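Local coordinates for protein ferredoxin (Rhodopseudomonas palustris, PDB 4LTU) that binds a single [2Fe-2S] cluster and, as a member of the adrenodoxin/putidaredoxin family, probably shuttles electrons between redox partner proteins, at residues S23-A28 and I36-G41; C87-A92 and D96-R101; A59-V64 and N82-C87. One frame throughout, in Å; residues are numbered along the deposited sequence.

Contact 1: S23-A28 and I36-G41; sequences SAMFAA and IVAECG. With FES (Fe2/s2 (inorganic) cluster), chain C.
M25 of the helix meets both I36 and A38 of the cluster-binding loop. Its CG is anti to the backbone N (chi1 178°), which carries the thioether off the helix toward 36-41; there CG lies 3.8 Å from CG2 of I36, the two side chains meeting at a slant. The chain then bends at chi2 and chi3, and SD settles 3.5 Å from CB of A38. That methyl in turn sits 3.5 Å from the inorganic sulfide S2, whereas M25 SD is 4.0 Å from S2, so both line the sulfide. The other branch of I36 reaches back to the helix, its CD1 ending 3.6 Å from CB of A28. No hydrogen bond joins the two segments. C40, within the type I turn A38-G41, binds FE1 through SG at 2.2 Å; C46 is the other cysteine on this iron. At the helix start, S23 OG caps the backbone N of F26 at 3.1 Å. Helix 24-29 packs against strand 3-7 and against this loop: A28 and I36 both touch F6, A27 rests on I4, and M25 leans on S86 and C87 just beyond strand 83-85.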
ATOM      1  N   SER A  23      -0.833   7.734  -5.503  1.00 19.36           N
ATOM      2  CA  SER A  23      -1.109   6.557  -4.734  1.00 18.55           C
ATOM      3  C   SER A  23       0.230   6.086  -4.133  1.00 17.83           C
ATOM      4  O   SER A  23       1.297   6.482  -4.602  1.00 17.59           O
ATOM      5  CB  SER A  23      -1.737   5.501  -5.623  1.00 17.90           C
ATOM      6  OG  SER A  23      -0.764   4.994  -6.502  1.00 19.06           O
ATOM      7  N   ALA A  24       0.149   5.242  -3.110  1.00 17.32           N
ATOM      8  CA  ALA A  24       1.307   4.629  -2.451  1.00 16.78           C
ATOM      9  C   ALA A  24       2.047   3.694  -3.392  1.00 16.82           C
ATOM     10  O   ALA A  24       3.260   3.512  -3.277  1.00 17.76           O
ATOM     11  CB  ALA A  24       0.859   3.875  -1.177  1.00 15.82           C
ATOM     12  N   MET A  25       1.310   3.101  -4.316  1.00 16.22           N
ATOM     13  CA  MET A  25       1.862   2.201  -5.309  1.00 16.19           C
ATOM     14  C   MET A  25       2.729   2.981  -6.318  1.00 16.12           C
ATOM     15  O   MET A  25       3.855   2.571  -6.667  1.00 14.99           O
ATOM     16  CB  MET A  25       0.725   1.460  -6.034  1.00 14.99           C
ATOM     17  CG  MET A  25       1.227   0.508  -7.136  1.00 16.60           C
ATOM     18  SD  MET A  25       0.083   0.450  -8.529  1.00 20.09           S
ATOM     19  CE  MET A  25       0.234   2.121  -9.137  1.00 16.32           C
ATOM     20  N   PHE A  26       2.176   4.092  -6.790  1.00 16.08           N
ATOM     21  CA  PHE A  26       2.848   4.932  -7.735  1.00 17.78           C
ATOM     22  C   PHE A  26       4.171   5.368  -7.085  1.00 18.84           C
ATOM     23  O   PHE A  26       5.255   5.160  -7.649  1.00 19.75           O
ATOM     24  CB  PHE A  26       1.951   6.130  -8.088  1.00 17.44           C
ATOM     25  CG  PHE A  26       2.613   7.142  -8.984  1.00 19.27           C
ATOM     26  CD1 PHE A  26       2.460   7.072 -10.375  1.00 20.18           C
ATOM     27  CD2 PHE A  26       3.396   8.173  -8.438  1.00 17.46           C
ATOM     28  CE1 PHE A  26       3.077   8.004 -11.209  1.00 20.33           C
ATOM     29  CE2 PHE A  26       4.011   9.103  -9.253  1.00 19.76           C
ATOM     30  CZ  PHE A  26       3.856   9.021 -10.652  1.00 20.55           C
ATOM     31  N   ALA A  27       4.062   5.935  -5.887  1.00 18.86           N
ATOM     32  CA  ALA A  27       5.218   6.336  -5.101  1.00 19.62           C
ATOM     33  C   ALA A  27       6.262   5.229  -4.980  1.00 19.05           C
ATOM     34  O   ALA A  27       7.424   5.466  -5.235  1.00 19.65           O
ATOM     35  CB  ALA A  27       4.777   6.828  -3.703  1.00 18.55           C
ATOM     36  N   ALA A  28       5.844   4.036  -4.577  1.00 18.94           N
ATOM     37  CA  ALA A  28       6.720   2.856  -4.554  1.00 18.21           C
ATOM     38  C   ALA A  28       7.475   2.594  -5.876  1.00 18.47           C
ATOM     39  O   ALA A  28       8.714   2.481  -5.905  1.00 18.27           O
ATOM     40  CB  ALA A  28       5.912   1.632  -4.184  1.00 17.19           C
ATOM     41  N   ILE A  36       6.239  -4.688  -5.188  1.00 21.55           N
ATOM     42  CA  ILE A  36       4.832  -4.379  -5.433  1.00 20.31           C
ATOM     43  C   ILE A  36       4.531  -4.643  -6.896  1.00 20.21           C
ATOM     44  O   ILE A  36       4.890  -3.853  -7.767  1.00 20.49           O
ATOM     45  CB  ILE A  36       4.502  -2.918  -5.074  1.00 20.70           C
ATOM     46  CG1 ILE A  36       4.391  -2.770  -3.547  1.00 19.45           C
ATOM     47  CG2 ILE A  36       3.226  -2.422  -5.850  1.00 19.80           C
ATOM     48  CD1 ILE A  36       4.134  -1.326  -3.055  1.00 20.42           C
ATOM     49  N   VAL A  37       3.894  -5.775  -7.171  1.00 19.72           N
ATOM     50  CA  VAL A  37       3.756  -6.216  -8.549  1.00 19.33           C
ATOM     51  C   VAL A  37       2.684  -5.423  -9.316  1.00 19.23           C
ATOM     52  O   VAL A  37       2.904  -5.026 -10.489  1.00 19.02           O
ATOM     53  CB  VAL A  37       3.611  -7.763  -8.651  1.00 19.25           C
ATOM     54  CG1 VAL A  37       3.456  -8.197 -10.092  1.00 18.79           C
ATOM     55  CG2 VAL A  37       4.862  -8.432  -8.055  1.00 19.48           C
ATOM     56  N   ALA A  38       1.544  -5.178  -8.667  1.00 18.17           N
ATOM     57  CA  ALA A  38       0.516  -4.324  -9.257  1.00 18.42           C
ATOM     58  C   ALA A  38       0.169  -4.684 -10.720  1.00 18.69           C
ATOM     59  O   ALA A  38       0.334  -3.871 -11.628  1.00 18.25           O
ATOM     60  CB  ALA A  38       0.958  -2.864  -9.153  1.00 17.77           C
ATOM     61  N   GLU A  39      -0.344  -5.890 -10.937  1.00 20.18           N
ATOM     62  CA  GLU A  39      -0.588  -6.416 -12.309  1.00 21.03           C
ATOM     63  C   GLU A  39      -1.410  -5.446 -13.163  1.00 20.68           C
ATOM     64  O   GLU A  39      -1.091  -5.225 -14.353  1.00 21.55           O
ATOM     65  CB  GLU A  39      -1.255  -7.806 -12.249  1.00 21.33           C
ATOM     66  CG  GLU A  39      -1.635  -8.479 -13.623  1.00 25.78           C
ATOM     67  CD  GLU A  39      -3.001  -8.004 -14.189  1.00 30.96           C
ATOM     68  OE1 GLU A  39      -4.003  -7.990 -13.425  1.00 31.08           O
ATOM     69  OE2 GLU A  39      -3.064  -7.630 -15.397  1.00 30.92           O
ATOM     70  N   CYS A  40      -2.438  -4.853 -12.546  1.00 19.55           N
ATOM     71  CA  CYS A  40      -3.442  -4.047 -13.263  1.00 18.06           C
ATOM     72  C   CYS A  40      -3.088  -2.577 -13.401  1.00 17.95           C
ATOM     73  O   CYS A  40      -3.776  -1.821 -14.090  1.00 18.86           O
ATOM     74  CB  CYS A  40      -4.811  -4.215 -12.617  1.00 17.27           C
ATOM     75  SG  CYS A  40      -5.159  -3.197 -11.182  1.00 15.03           S
ATOM     76  N   GLY A  41      -2.024  -2.161 -12.739  1.00 17.75           N
ATOM     77  CA  GLY A  41      -1.447  -0.850 -13.002  1.00 16.99           C
ATOM     78  C   GLY A  41      -2.129   0.297 -12.306  1.00 16.77           C
ATOM     79  O   GLY A  41      -2.117   1.416 -12.826  1.00 15.95           O
TER
HETATM   80 FE1  FES C 201      -4.281  -3.735  -9.280  1.00 17.72          FE
HETATM   81 FE2  FES C 201      -3.757  -1.971  -6.980  1.00 16.41          FE
HETATM   82  S1  FES C 201      -5.481  -3.211  -7.557  1.00 19.16           S
HETATM   83  S2  FES C 201      -2.520  -2.555  -8.660  1.00 15.65           S

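Contact 2: C87-A92 and D96-R101; sequences CQIKIA and DGLVLR. With FES (Fe2/s2 (inorganic) cluster), chain C.
I89 faces L98 and L100, and these three buried side chains make up the close half of the contact. The two branches of I89 divide the work: CG2 lies 4.0 Å from CD2 of L98, while CD1 lies 4.3 Å from CD2 of L100. L98 has its CG anti to the backbone N (chi1 -177°), which extends the leucine toward 87-92, and it meets I89 at an oblique angle. The other end is looser and more open to solvent. A92 and D96 come together through backbone atoms, A92 O and D96 N being 3.6 Å apart, and the carboxylate of exposed D96 extends off from 87-92. The touching parts run nearly antiparallel, 162° apart end to end, yet no hydrogen bond crosses between them. At the cluster end, C87 SG binds FE2 at 2.1 Å, an iron it shares with C49, and Q88 NE2 donates to this SG at 3.1 Å (168°), with the sulfur in the plane of the amide. Such a bond would probably draw charge from the thiolate. Strand 99-101 runs between strands 3-7 and 50-53; L100 also touches F6 of strand 3-7 and A24 of helix 24-29, and I91 lies on I4.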
ATOM      1  N   CYS A  87      -2.607   1.013  -4.280  1.00 14.74           N
ATOM      2  CA  CYS A  87      -2.987   1.936  -5.364  1.00 15.01           C
ATOM      3  C   CYS A  87      -4.261   2.726  -4.979  1.00 15.84           C
ATOM      4  O   CYS A  87      -4.555   3.766  -5.568  1.00 15.29           O
ATOM      5  CB  CYS A  87      -3.168   1.188  -6.695  1.00 15.19           C
ATOM      6  SG  CYS A  87      -4.547  -0.013  -6.734  1.00 12.40           S
ATOM      7  N   GLN A  88      -4.995   2.229  -3.982  1.00 15.79           N
ATOM      8  CA  GLN A  88      -6.172   2.932  -3.463  1.00 16.96           C
ATOM      9  C   GLN A  88      -5.871   3.845  -2.239  1.00 17.52           C
ATOM     10  O   GLN A  88      -6.788   4.398  -1.634  1.00 17.89           O
ATOM     11  CB  GLN A  88      -7.293   1.932  -3.120  1.00 17.06           C
ATOM     12  CG  GLN A  88      -7.646   0.967  -4.232  1.00 17.26           C
ATOM     13  CD  GLN A  88      -8.061   1.658  -5.488  1.00 17.86           C
ATOM     14  OE1 GLN A  88      -9.117   2.285  -5.528  1.00 21.36           O
ATOM     15  NE2 GLN A  88      -7.220   1.580  -6.528  1.00 16.77           N
ATOM     16  N   ILE A  89      -4.600   3.996  -1.877  1.00 17.69           N
ATOM     17  CA  ILE A  89      -4.223   4.959  -0.846  1.00 18.02           C
ATOM     18  C   ILE A  89      -3.676   6.242  -1.503  1.00 19.64           C
ATOM     19  O   ILE A  89      -2.638   6.220  -2.181  1.00 19.49           O
ATOM     20  CB  ILE A  89      -3.180   4.366   0.124  1.00 17.39           C
ATOM     21  CG1 ILE A  89      -3.809   3.237   0.967  1.00 16.59           C
ATOM     22  CG2 ILE A  89      -2.600   5.457   1.000  1.00 15.83           C
ATOM     23  CD1 ILE A  89      -2.818   2.265   1.621  1.00 12.44           C
ATOM     24  N   LYS A  90      -4.394   7.339  -1.300  1.00 20.69           N
ATOM     25  CA  LYS A  90      -4.018   8.626  -1.824  1.00 23.14           C
ATOM     26  C   LYS A  90      -3.311   9.419  -0.726  1.00 24.32           C
ATOM     27  O   LYS A  90      -3.793   9.502   0.418  1.00 24.32           O
ATOM     28  CB  LYS A  90      -5.255   9.374  -2.360  1.00 23.58           C
ATOM     29  CG  LYS A  90      -5.863   8.767  -3.668  1.00 24.34           C
ATOM     30  CD  LYS A  90      -7.419   8.849  -3.664  1.00 28.73           C
ATOM     31  CE  LYS A  90      -8.053   8.992  -5.079  1.00 30.99           C
ATOM     32  NZ  LYS A  90      -9.550   9.194  -5.029  1.00 31.97           N
ATOM     33  N   ILE A  91      -2.155   9.979  -1.080  1.00 25.55           N
ATOM     34  CA  ILE A  91      -1.341  10.736  -0.141  1.00 26.27           C
ATOM     35  C   ILE A  91      -1.796  12.186  -0.009  1.00 26.59           C
ATOM     36  O   ILE A  91      -2.164  12.838  -0.995  1.00 26.35           O
ATOM     37  CB  ILE A  91       0.159  10.572  -0.434  1.00 26.67           C
ATOM     38  CG1 ILE A  91       0.571   9.183   0.032  1.00 27.05           C
ATOM     39  CG2 ILE A  91       1.015  11.612   0.343  1.00 26.86           C
ATOM     40  CD1 ILE A  91       1.209   8.374  -1.035  1.00 30.59           C
ATOM     41  N   ALA A  92      -1.814  12.639   1.243  1.00 27.21           N
ATOM     42  CA  ALA A  92      -2.227  13.987   1.628  1.00 27.88           C
ATOM     43  C   ALA A  92      -1.296  14.444   2.753  1.00 28.20           C
ATOM     44  O   ALA A  92      -0.610  13.616   3.365  1.00 28.76           O
ATOM     45  CB  ALA A  92      -3.686  13.980   2.108  1.00 28.23           C
ATOM     46  N   ASP A  96       1.881  12.387   5.725  1.00 25.50           N
ATOM     47  CA  ASP A  96       3.327  12.564   5.681  1.00 25.51           C
ATOM     48  C   ASP A  96       3.789  11.799   6.895  1.00 24.77           C
ATOM     49  O   ASP A  96       3.358  12.107   8.022  1.00 25.55           O
ATOM     50  CB  ASP A  96       3.692  14.055   5.767  1.00 25.75           C
ATOM     51  CG  ASP A  96       5.206  14.330   5.680  1.00 27.56           C
ATOM     52  OD1 ASP A  96       6.036  13.414   5.516  1.00 29.03           O
ATOM     53  OD2 ASP A  96       5.567  15.520   5.767  1.00 31.11           O
ATOM     54  N   GLY A  97       4.600  10.775   6.662  1.00 23.65           N
ATOM     55  CA  GLY A  97       5.014   9.837   7.717  1.00 23.16           C
ATOM     56  C   GLY A  97       4.368   8.453   7.677  1.00 22.60           C
ATOM     57  O   GLY A  97       4.751   7.560   8.454  1.00 22.87           O
ATOM     58  N   LEU A  98       3.403   8.256   6.769  1.00 21.21           N
ATOM     59  CA  LEU A  98       2.685   6.973   6.653  1.00 19.53           C
ATOM     60  C   LEU A  98       3.613   5.771   6.531  1.00 19.18           C
ATOM     61  O   LEU A  98       4.580   5.777   5.746  1.00 18.63           O
ATOM     62  CB  LEU A  98       1.719   6.999   5.461  1.00 19.39           C
ATOM     63  CG  LEU A  98       0.825   5.772   5.228  1.00 18.32           C
ATOM     64  CD1 LEU A  98      -0.259   5.628   6.291  1.00 15.42           C
ATOM     65  CD2 LEU A  98       0.227   5.829   3.835  1.00 15.62           C
ATOM     66  N   VAL A  99       3.306   4.724   7.298  1.00 18.75           N
ATOM     67  CA  VAL A  99       4.163   3.559   7.333  1.00 17.51           C
ATOM     68  C   VAL A  99       3.424   2.395   6.702  1.00 17.34           C
ATOM     69  O   VAL A  99       2.300   2.082   7.088  1.00 16.75           O
ATOM     70  CB  VAL A  99       4.586   3.215   8.780  1.00 18.15           C
ATOM     71  CG1 VAL A  99       5.407   1.873   8.845  1.00 17.70           C
ATOM     72  CG2 VAL A  99       5.354   4.353   9.393  1.00 17.66           C
ATOM     73  N   LEU A 100       4.038   1.768   5.713  1.00 16.69           N
ATOM     74  CA  LEU A 100       3.417   0.597   5.107  1.00 17.99           C
ATOM     75  C   LEU A 100       4.383  -0.573   5.103  1.00 18.61           C
ATOM     76  O   LEU A 100       5.557  -0.408   4.816  1.00 18.79           O
ATOM     77  CB  LEU A 100       2.933   0.886   3.683  1.00 17.00           C
ATOM     78  CG  LEU A 100       2.092   2.122   3.377  1.00 16.14           C
ATOM     79  CD1 LEU A 100       2.025   2.269   1.834  1.00 15.20           C
ATOM     80  CD2 LEU A 100       0.710   2.031   4.022  1.00 11.77           C
ATOM     81  N   ARG A 101       3.882  -1.743   5.458  1.00 19.90           N
ATOM     82  CA  ARG A 101       4.676  -2.951   5.389  1.00 21.38           C
ATOM     83  C   ARG A 101       4.129  -3.788   4.256  1.00 22.02           C
ATOM     84  O   ARG A 101       2.908  -3.852   4.035  1.00 22.08           O
ATOM     85  CB  ARG A 101       4.668  -3.686   6.732  1.00 21.94           C
ATOM     86  CG  ARG A 101       5.175  -2.749   7.876  1.00 26.45           C
ATOM     87  CD  ARG A 101       5.522  -3.469   9.172  1.00 32.24           C
ATOM     88  NE  ARG A 101       4.425  -3.367  10.121  1.00 36.92           N
ATOM     89  CZ  ARG A 101       4.517  -2.797  11.314  1.00 38.86           C
ATOM     90  NH1 ARG A 101       5.684  -2.301  11.734  1.00 39.17           N
ATOM     91  NH2 ARG A 101       3.442  -2.753  12.095  1.00 38.81           N
TER
HETATM   92 FE1  FES C 201      -4.281  -3.735  -9.280  1.00 17.72          FE
HETATM   93 FE2  FES C 201      -3.757  -1.971  -6.980  1.00 16.41          FE
HETATM   94  S1  FES C 201      -5.481  -3.211  -7.557  1.00 19.16           S
HETATM   95  S2  FES C 201      -2.520  -2.555  -8.660  1.00 15.65           S

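Contact 3: A59-V64 and N82-C87; sequences AKLPPV and NSRLSC. With FES (Fe2/s2 (inorganic) cluster), chain C.
R84 packs against the P62-V64 part of the loop, from edge strand 83-85 of the mixed sheet in the beta-grasp fold of the [2Fe-2S] (Fer2) ferredoxins. The second segment begins at N82, whose ND2 hydrogen-bonds V53 O, tying the start of the strand to its neighbour 50-53. S83 then turns its side chain from the 59-64 loop, onto H50 and Y52. R84 does the reverse and carries nearly the whole contact. Bends at chi2 (-62°) and chi3 (-50°) fold the arginine so that its guanidinium is tucked against the loop instead of extending past it. V64 N lies over one face of the group, while P62 O approaches an edge near its plane, 3.0 Å from NH1. L61 flanks NH1 obliquely, with its CB 4.0 Å from that nitrogen. The strongest polar partner is E68 of helix 66-72, whose OE2 forms a salt bridge with R84 NE and also accepts from L85 N, so one carboxylate fixes both the arginine and the strand. A leucine in place of R84 would probably leave E68 without its charged mate and the L61-V64 side of the loop without the group that fills it. L85 packs on L71 and L72, with CD1 4.2 Å from sulfide S1 of the cluster. S86 OG hydrogen-bonds C49 O, and C87 then reaches FE2. Back at R84, the V64 and R84 side chains run past each other in opposite directions, with V64 CG2 3.4 Å from R84 CD.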
ATOM      1  N   ALA A  59      -6.271   4.430  11.083  1.00 24.24           N
ATOM      2  CA  ALA A  59      -7.352   5.386  11.407  1.00 24.95           C
ATOM      3  C   ALA A  59      -7.357   6.661  10.554  1.00 24.80           C
ATOM      4  O   ALA A  59      -8.412   7.243  10.352  1.00 25.00           O
ATOM      5  CB  ALA A  59      -7.340   5.758  12.924  1.00 24.39           C
ATOM      6  N   LYS A  60      -6.185   7.078  10.069  1.00 24.51           N
ATOM      7  CA  LYS A  60      -6.026   8.332   9.310  1.00 24.62           C
ATOM      8  C   LYS A  60      -6.390   8.235   7.822  1.00 24.29           C
ATOM      9  O   LYS A  60      -6.414   9.242   7.099  1.00 23.91           O
ATOM     10  CB  LYS A  60      -4.603   8.884   9.499  1.00 25.47           C
ATOM     11  CG  LYS A  60      -4.409   9.606  10.852  1.00 26.58           C
ATOM     12  CD  LYS A  60      -2.972  10.094  11.091  1.00 30.46           C
ATOM     13  CE  LYS A  60      -2.796  10.587  12.545  1.00 31.39           C
ATOM     14  NZ  LYS A  60      -1.393  10.461  13.075  1.00 34.44           N
ATOM     15  N   LEU A  61      -6.688   7.017   7.377  1.00 23.65           N
ATOM     16  CA  LEU A  61      -7.062   6.773   6.003  1.00 22.97           C
ATOM     17  C   LEU A  61      -8.582   6.737   5.805  1.00 23.28           C
ATOM     18  O   LEU A  61      -9.324   6.237   6.665  1.00 23.12           O
ATOM     19  CB  LEU A  61      -6.465   5.452   5.527  1.00 22.82           C
ATOM     20  CG  LEU A  61      -4.937   5.362   5.546  1.00 20.71           C
ATOM     21  CD1 LEU A  61      -4.502   3.973   5.144  1.00 18.53           C
ATOM     22  CD2 LEU A  61      -4.367   6.407   4.630  1.00 20.17           C
ATOM     23  N   PRO A  62      -9.049   7.233   4.647  1.00 23.22           N
ATOM     24  CA  PRO A  62     -10.433   6.948   4.267  1.00 23.01           C
ATOM     25  C   PRO A  62     -10.691   5.425   4.312  1.00 23.27           C
ATOM     26  O   PRO A  62      -9.755   4.639   4.125  1.00 23.38           O
ATOM     27  CB  PRO A  62     -10.516   7.478   2.841  1.00 22.64           C
ATOM     28  CG  PRO A  62      -9.467   8.591   2.782  1.00 23.79           C
ATOM     29  CD  PRO A  62      -8.329   8.011   3.618  1.00 23.33           C
ATOM     30  N   PRO A  63     -11.945   5.001   4.564  1.00 23.23           N
ATOM     31  CA  PRO A  63     -12.227   3.576   4.713  1.00 23.04           C
ATOM     32  C   PRO A  63     -12.081   2.787   3.400  1.00 22.62           C
ATOM     33  O   PRO A  63     -12.152   3.349   2.316  1.00 22.65           O
ATOM     34  CB  PRO A  63     -13.693   3.549   5.209  1.00 22.20           C
ATOM     35  CG  PRO A  63     -13.998   4.943   5.618  1.00 23.47           C
ATOM     36  CD  PRO A  63     -13.163   5.811   4.737  1.00 23.89           C
ATOM     37  N   VAL A  64     -11.822   1.500   3.527  1.00 22.52           N
ATOM     38  CA  VAL A  64     -11.894   0.562   2.406  1.00 22.79           C
ATOM     39  C   VAL A  64     -13.313   0.569   1.826  1.00 22.19           C
ATOM     40  O   VAL A  64     -14.283   0.557   2.586  1.00 22.39           O
ATOM     41  CB  VAL A  64     -11.592  -0.861   2.912  1.00 23.07           C
ATOM     42  CG1 VAL A  64     -11.665  -1.852   1.800  1.00 25.55           C
ATOM     43  CG2 VAL A  64     -10.202  -0.921   3.592  1.00 22.94           C
ATOM     44  N   ASN A  82      -5.440  -4.808   8.924  1.00 19.02           N
ATOM     45  CA  ASN A  82      -4.836  -3.586   8.399  1.00 19.11           C
ATOM     46  C   ASN A  82      -4.470  -3.641   6.911  1.00 18.37           C
ATOM     47  O   ASN A  82      -3.893  -2.702   6.376  1.00 18.94           O
ATOM     48  CB  ASN A  82      -3.604  -3.257   9.224  1.00 19.08           C
ATOM     49  CG  ASN A  82      -3.951  -2.685  10.591  1.00 22.02           C
ATOM     50  OD1 ASN A  82      -5.067  -2.872  11.117  1.00 24.37           O
ATOM     51  ND2 ASN A  82      -2.988  -1.992  11.186  1.00 23.35           N
ATOM     52  N   SER A  83      -4.807  -4.739   6.253  1.00 17.41           N
ATOM     53  CA  SER A  83      -4.592  -4.878   4.808  1.00 16.98           C
ATOM     54  C   SER A  83      -5.239  -3.749   3.977  1.00 16.33           C
ATOM     55  O   SER A  83      -6.349  -3.313   4.255  1.00 16.49           O
ATOM     56  CB  SER A  83      -5.083  -6.260   4.352  1.00 17.37           C
ATOM     57  OG  SER A  83      -4.159  -7.281   4.718  1.00 15.21           O
ATOM     58  N   ARG A  84      -4.509  -3.248   2.989  1.00 15.77           N
ATOM     59  CA  ARG A  84      -5.026  -2.261   2.037  1.00 14.96           C
ATOM     60  C   ARG A  84      -4.431  -2.546   0.646  1.00 14.04           C
ATOM     61  O   ARG A  84      -3.400  -3.208   0.525  1.00 13.51           O
ATOM     62  CB  ARG A  84      -4.659  -0.817   2.435  1.00 15.32           C
ATOM     63  CG  ARG A  84      -5.413  -0.152   3.613  1.00 16.79           C
ATOM     64  CD  ARG A  84      -6.899   0.001   3.383  1.00 15.40           C
ATOM     65  NE  ARG A  84      -7.105   0.617   2.086  1.00 18.40           N
ATOM     66  CZ  ARG A  84      -7.496   1.870   1.876  1.00 17.99           C
ATOM     67  NH1 ARG A  84      -7.796   2.688   2.886  1.00 17.02           N
ATOM     68  NH2 ARG A  84      -7.604   2.293   0.628  1.00 18.48           N
ATOM     69  N   LEU A  85      -5.099  -2.043  -0.386  1.00 13.67           N
ATOM     70  CA  LEU A  85      -4.558  -1.987  -1.743  1.00 13.68           C
ATOM     71  C   LEU A  85      -3.901  -0.639  -1.874  1.00 13.89           C
ATOM     72  O   LEU A  85      -4.572   0.383  -1.814  1.00 13.14           O
ATOM     73  CB  LEU A  85      -5.669  -2.112  -2.789  1.00 13.87           C
ATOM     74  CG  LEU A  85      -6.298  -3.500  -2.910  1.00 12.31           C
ATOM     75  CD1 LEU A  85      -7.437  -3.439  -3.871  1.00  9.69           C
ATOM     76  CD2 LEU A  85      -5.222  -4.477  -3.387  1.00  8.41           C
ATOM     77  N   SER A  86      -2.583  -0.668  -2.023  1.00 13.92           N
ATOM     78  CA  SER A  86      -1.752   0.513  -2.040  1.00 14.23           C
ATOM     79  C   SER A  86      -2.024   1.480  -3.183  1.00 14.11           C
ATOM     80  O   SER A  86      -1.697   2.655  -3.066  1.00 14.05           O
ATOM     81  CB  SER A  86      -0.275   0.120  -2.045  1.00 14.35           C
ATOM     82  OG  SER A  86       0.058  -0.494  -3.270  1.00 15.48           O
ATOM     83  N   CYS A  87      -2.607   1.013  -4.280  1.00 14.74           N
ATOM     84  CA  CYS A  87      -2.987   1.936  -5.364  1.00 15.01           C
ATOM     85  C   CYS A  87      -4.261   2.726  -4.979  1.00 15.84           C
ATOM     86  O   CYS A  87      -4.555   3.766  -5.568  1.00 15.29           O
ATOM     87  CB  CYS A  87      -3.168   1.188  -6.695  1.00 15.19           C
ATOM     88  SG  CYS A  87      -4.547  -0.013  -6.734  1.00 12.40           S
TER
HETATM   89 FE1  FES C 201      -4.281  -3.735  -9.280  1.00 17.72          FE
HETATM   90 FE2  FES C 201      -3.757  -1.971  -6.980  1.00 16.41          FE
HETATM   91  S1  FES C 201      -5.481  -3.211  -7.557  1.00 19.16           S
HETATM   92  S2  FES C 201      -2.520  -2.555  -8.660  1.00 15.65           S

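All three contacts reach one cluster, but through different irons: contact 1 supplies C40 to FE1, while C87, shared by contacts 2 and 3, serves FE2. Contacts 2 and 3 are closest, with centres about 8 Å apart, and meet where I89 CD1 lies 3.7 Å from R84 CB. The centre of contact 1 lies about 12 Å from that of contact 2 and about 14 Å from that of contact 3, across the chain's centre from the latter. Probable backbone hydrogen bonds join contact 1 to both, A24 N to I89 O at 3.1 Å and M25 N to S86 O at 3.3 Å. Helix 24-29 thereby links the cluster loop to the segment carrying C87.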